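Local coordinates for RegF protein (Neisseria gonorrhoeae, PDB 4HOJ) that binds glutathione and calcium and, as a glutathione S-transferase homolog also named stringent starvation protein A, probably takes part in the response to starvation, at the interface of chains A and B. Coordinates in Å, arbitrary orientation; residue numbers count along the deposited sequence, not the author numbering. Chains: chain A/B, RegF protein.

The interface of chains A and B. Residues chain A 90, 93-94, 97; chain B 62-64, 67.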
loop_
_atom_site.group_PDB
_atom_site.type_symbol
_atom_site.label_atom_id
_atom_site.label_comp_id
_atom_site.label_asym_id
_atom_site.label_seq_id
_atom_site.Cartn_x
_atom_site.Cartn_y
_atom_site.Cartn_z
ATOM N N GLY A 90 -4.214 -10.746 5.962
ATOM C CA GLY A 90 -3.183 -9.831 6.448
ATOM C C GLY A 90 -1.819 -10.243 6.013
ATOM O O GLY A 90 -1.030 -9.400 5.542
ATOM N N ARG A 93 -1.588 -9.304 2.334
ATOM C CA ARG A 93 -1.390 -7.867 2.098
ATOM C C ARG A 93 0.022 -7.471 2.420
ATOM O O ARG A 93 0.599 -6.597 1.761
ATOM C CB ARG A 93 -2.359 -7.058 2.939
ATOM C CG ARG A 93 -3.716 -7.123 2.379
ATOM C CD ARG A 93 -4.482 -6.100 3.175
ATOM N NE ARG A 93 -5.891 -6.235 2.983
ATOM C CZ ARG A 93 -6.752 -6.701 3.882
ATOM N NH1 ARG A 93 -6.382 -7.098 5.129
ATOM N NH2 ARG A 93 -7.999 -6.788 3.462
ATOM N N LEU A 94 0.639 -8.076 3.432
ATOM C CA LEU A 94 2.026 -7.738 3.740
ATOM C C LEU A 94 2.972 -8.258 2.685
ATOM O O LEU A 94 3.928 -7.543 2.350
ATOM C CB LEU A 94 2.360 -8.257 5.168
ATOM C CG LEU A 94 3.751 -7.837 5.650
ATOM C CD1 LEU A 94 3.918 -6.284 5.692
ATOM C CD2 LEU A 94 4.010 -8.475 7.038
ATOM N N TYR A 97 2.815 -5.749 -0.075
ATOM C CA TYR A 97 3.545 -4.542 0.255
ATOM C C TYR A 97 5.041 -4.801 0.087
ATOM O O TYR A 97 5.758 -3.966 -0.508
ATOM C CB TYR A 97 3.205 -4.136 1.728
ATOM C CG TYR A 97 4.056 -2.949 2.173
ATOM C CD1 TYR A 97 3.698 -1.639 1.862
ATOM C CD2 TYR A 97 5.194 -3.136 2.888
ATOM C CE1 TYR A 97 4.501 -0.539 2.223
ATOM C CE2 TYR A 97 5.997 -2.040 3.286
ATOM C CZ TYR A 97 5.666 -0.756 2.907
ATOM O OH TYR A 97 6.448 0.318 3.225
ATOM N N LEU B 62 2.817 -8.990 11.811
ATOM C CA LEU B 62 2.631 -7.956 10.788
ATOM C C LEU B 62 3.436 -6.727 11.115
ATOM O O LEU B 62 3.524 -6.320 12.285
ATOM C CB LEU B 62 1.173 -7.538 10.703
ATOM C CG LEU B 62 0.199 -8.619 10.262
ATOM C CD1 LEU B 62 -1.215 -8.017 10.331
ATOM C CD2 LEU B 62 0.481 -9.065 8.810
ATOM N N HIS B 63 3.972 -6.047 10.106
ATOM C CA HIS B 63 4.439 -4.673 10.245
ATOM C C HIS B 63 3.707 -3.872 9.163
ATOM O O HIS B 63 2.878 -4.419 8.423
ATOM C CB HIS B 63 5.971 -4.611 10.122
ATOM C CG HIS B 63 6.531 -5.295 8.898
ATOM N ND1 HIS B 63 6.770 -4.649 7.696
ATOM C CD2 HIS B 63 6.916 -6.579 8.713
ATOM C CE1 HIS B 63 7.245 -5.527 6.820
ATOM N NE2 HIS B 63 7.343 -6.708 7.407
ATOM N N GLU B 64 4.047 -2.588 9.114
ATOM C CA GLU B 64 3.424 -1.557 8.290
ATOM C C GLU B 64 2.079 -1.182 8.872
ATOM O O GLU B 64 1.075 -1.916 8.818
ATOM C CB GLU B 64 3.270 -2.039 6.843
ATOM C CG GLU B 64 2.859 -0.932 5.879
ATOM C CD GLU B 64 3.869 0.180 5.717
ATOM O OE1 GLU B 64 5.005 0.053 6.180
ATOM O OE2 GLU B 64 3.495 1.144 4.996
ATOM N N ILE B 67 -1.320 -1.722 7.239
ATOM C CA ILE B 67 -1.625 -3.156 7.016
ATOM C C ILE B 67 -2.054 -3.776 8.363
ATOM O O ILE B 67 -3.027 -4.538 8.441
ATOM C CB ILE B 67 -0.377 -3.863 6.445
ATOM C CG1 ILE B 67 -0.168 -3.356 5.029
ATOM C CG2 ILE B 67 -0.568 -5.359 6.444
ATOM C CD1 ILE B 67 0.967 -4.003 4.350
HETATM O O HOH W 1 4.662 3.065 3.581
#
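A:Leu94 and A:Tyr97, one turn apart on helix 86-102, pack against B:His63, B:Glu64 and B:Ile67 of the partner in a two-fold dimer that resembles those of the glutathione S-transferase family and is probably the biological one. The patch joins the first long helix of the C-terminal domain of one chain to the end of strand 60-63 and the start of helix 65-75 in the thioredoxin-like N-terminal domain of the other.

The carboxylate of B:Glu64 stacks over one face of the A:Tyr97 ring, the two planes 24° apart and CD 3.9 Å from the ring centroid. Its oxygens straddle the phenol end, OE2 lying near CE1 and B:Glu64 OE1 3.3 Å from A:Tyr97 OH. This face-on approach is not a direct hydrogen bond; water 1 lies 2.7 Å from B:Glu64 OE2 and, as a long and probably weak link, 3.3 Å from A:Tyr97 OH. With CG of B:Glu64 anti to the backbone N (chi1 -170°), that methylene lies over the ring centre, and the bend at chi2 (64°) lays the carboxylate across the phenol end.

At the root of the same tyrosine, the CD1 methyl of B:Ile67 meets A:Tyr97 CB at 3.4 Å and reaches the backbone of the helix beside A:Arg93 O and A:Leu94 CA. B:Ile67 thereby fills the groove between A:Leu94 and A:Tyr97, its extended CG1 branch pointing at the helix.

The forked end of A:Leu94 lies against the imidazole of B:His63. A:Leu94 CD1 sits over one face, displaced toward the rim and 3.6 Å from B:His63 CE1, while CD2 lies near NE2 and CD2 of the histidine. A:Leu94 CD1 also touches the backbone carbonyl O of B:His63 at 3.5 Å, so this methyl meets both ring and main chain. Farther up the helix, B:Leu62 CD2 rests 3.6 Å from A:Gly90 O.

B:Glu64 itself lines the glutathione pocket, so the tyrosine packed on its carboxylate may help to position it there.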